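BH2163 protein (Bacillus halodurans, PDB 5C6O) probably exports drugs and other xenobiotics across the cell membrane as an antiporter of the MATE family, and binds the drug verapamil. Local coordinates at residues 119-123 with 136-141. Sequence-based numbering, arbitrary orientation.
Sequences LGPAL and ATDYLF
Leu-119 and Leu-123, one turn apart on the short helix 119-124, reach across to one side of helix 130-143, whose axis over 136-141 comes within 10.5 Å and runs at 133° to that of 119-123, about midway between perpendicular and antiparallel. The two methyls of Leu-119 part, one to the side chain of Leu-140, the other to the backbone of Phe-141. Its CD1 lies 4.0 Å from Leu-140 CB, while its CD2 approaches Phe-141 CA at 3.9 Å and meets the Phe-141 ring obliquely. With CG anti to the backbone N (chi1 -155°), Leu-119 sends both methyls toward the near side of 136-141. Leu-123 shares this first torsion (chi1 -157°), but its methyls are turned differently and fit among Ala-136, Thr-137 and Leu-140. Its CD1 packs against Ala-136 CB and Leu-140 CD2, each at 3.8 Å, the two leucine side chains overlapping while pointing opposite ways; its CD2 faces Thr-137, the two side chains lying roughly perpendicular. The two are consecutive helices of the first MatE region, joined by a short link and packed through apolar side chains, with no hydrogen bond between the two segments. The Thr-137 hydroxyl is instead bonded to Gln-133 O, one turn back along its own helix, and so has a polar partner although it lies beside a leucine methyl. Ala-136 and Leu-140 also touch Ala-59 of helix 51-83, and Leu-140 reaches Ile-62 as well. The side chain of Leu-140 lies about 8 Å from the bound verapamil, whose pocket includes Phe-60 and Met-63 of helix 51-83.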
loop_
_atom_site.group_PDB
_atom_site.type_symbol
_atom_site.label_atom_id
_atom_site.label_comp_id
_atom_site.label_asym_id
_atom_site.label_seq_id
_atom_site.Cartn_x
_atom_site.Cartn_y
_atom_site.Cartn_z
ATOM N N LEU A 119 -20.411 -11.028 3.752
ATOM C CA LEU A 119 -19.278 -11.691 4.412
ATOM C C LEU A 119 -19.027 -13.113 3.929
ATOM O O LEU A 119 -18.258 -13.346 2.992
ATOM C CB LEU A 119 -19.519 -11.715 5.928
ATOM C CG LEU A 119 -18.393 -11.811 6.977
ATOM C CD1 LEU A 119 -17.163 -12.621 6.542
ATOM C CD2 LEU A 119 -18.004 -10.410 7.440
ATOM N N GLY A 120 -19.665 -14.057 4.613
ATOM C CA GLY A 120 -19.621 -15.459 4.243
ATOM C C GLY A 120 -19.827 -15.576 2.751
ATOM O O GLY A 120 -18.941 -16.066 2.045
ATOM N N PRO A 121 -20.981 -15.090 2.254
ATOM C CA PRO A 121 -21.239 -15.147 0.832
ATOM C C PRO A 121 -19.953 -15.237 0.003
ATOM O O PRO A 121 -19.676 -16.284 -0.589
ATOM C CB PRO A 121 -21.987 -13.835 0.587
ATOM C CG PRO A 121 -22.765 -13.627 1.854
ATOM C CD PRO A 121 -22.089 -14.413 2.954
ATOM N N ALA A 122 -19.160 -14.168 0.000
ATOM C CA ALA A 122 -17.945 -14.116 -0.807
ATOM C C ALA A 122 -16.835 -14.970 -0.212
ATOM O O ALA A 122 -16.013 -15.522 -0.950
ATOM C CB ALA A 122 -17.480 -12.675 -0.987
ATOM N N LEU A 123 -16.814 -15.069 1.115
ATOM C CA LEU A 123 -15.765 -15.796 1.812
ATOM C C LEU A 123 -15.731 -17.239 1.312
ATOM O O LEU A 123 -14.735 -17.669 0.717
ATOM C CB LEU A 123 -15.984 -15.737 3.321
ATOM C CG LEU A 123 -14.753 -15.953 4.200
ATOM C CD1 LEU A 123 -14.362 -14.658 4.901
ATOM C CD2 LEU A 123 -15.045 -17.022 5.236
ATOM N N ALA A 136 -11.179 -17.410 8.679
ATOM C CA ALA A 136 -11.329 -16.194 7.888
ATOM C C ALA A 136 -12.572 -15.407 8.326
ATOM O O ALA A 136 -12.527 -14.181 8.446
ATOM C CB ALA A 136 -11.383 -16.514 6.398
ATOM N N THR A 137 -13.671 -16.117 8.580
ATOM C CA THR A 137 -14.908 -15.489 9.038
ATOM C C THR A 137 -14.644 -14.736 10.326
ATOM O O THR A 137 -14.937 -13.543 10.426
ATOM C CB THR A 137 -16.024 -16.529 9.283
ATOM O OG1 THR A 137 -16.454 -17.082 8.032
ATOM C CG2 THR A 137 -17.229 -15.905 10.012
ATOM N N ASP A 138 -14.065 -15.444 11.290
ATOM C CA ASP A 138 -13.746 -14.896 12.607
ATOM C C ASP A 138 -12.610 -13.883 12.578
ATOM O O ASP A 138 -12.396 -13.130 13.547
ATOM C CB ASP A 138 -13.411 -16.031 13.557
ATOM C CG ASP A 138 -14.521 -17.043 13.637
ATOM O OD1 ASP A 138 -15.700 -16.662 13.406
ATOM O OD2 ASP A 138 -14.206 -18.218 13.916
ATOM N N TYR A 139 -11.887 -13.882 11.462
ATOM C CA TYR A 139 -10.951 -12.832 11.175
ATOM C C TYR A 139 -11.681 -11.641 10.610
ATOM O O TYR A 139 -11.470 -10.520 11.048
ATOM C CB TYR A 139 -9.905 -13.304 10.183
ATOM C CG TYR A 139 -8.746 -12.352 10.069
ATOM C CD1 TYR A 139 -8.112 -11.845 11.215
ATOM C CD2 TYR A 139 -8.269 -11.957 8.825
ATOM C CE1 TYR A 139 -7.040 -10.966 11.119
ATOM C CE2 TYR A 139 -7.191 -11.086 8.714
ATOM C CZ TYR A 139 -6.579 -10.590 9.859
ATOM O OH TYR A 139 -5.505 -9.728 9.740
ATOM N N LEU A 140 -12.564 -11.895 9.655
ATOM C CA LEU A 140 -13.126 -10.824 8.869
ATOM C C LEU A 140 -14.281 -10.075 9.537
ATOM O O LEU A 140 -14.413 -8.863 9.357
ATOM C CB LEU A 140 -13.485 -11.325 7.464
ATOM C CG LEU A 140 -12.859 -10.475 6.335
ATOM C CD1 LEU A 140 -11.350 -10.328 6.516
ATOM C CD2 LEU A 140 -13.177 -11.013 4.944
ATOM N N PHE A 141 -15.089 -10.767 10.339
ATOM C CA PHE A 141 -16.256 -10.117 10.965
ATOM C C PHE A 141 -15.942 -8.840 11.757
ATOM O O PHE A 141 -16.592 -7.817 11.531
ATOM C CB PHE A 141 -17.078 -11.082 11.831
ATOM C CG PHE A 141 -18.560 -10.829 11.760
ATOM C CD1 PHE A 141 -19.420 -11.821 11.300
ATOM C CD2 PHE A 141 -19.098 -9.587 12.120
ATOM C CE1 PHE A 141 -20.786 -11.590 11.215
ATOM C CE2 PHE A 141 -20.461 -9.348 12.033
ATOM C CZ PHE A 141 -21.305 -10.352 11.580
#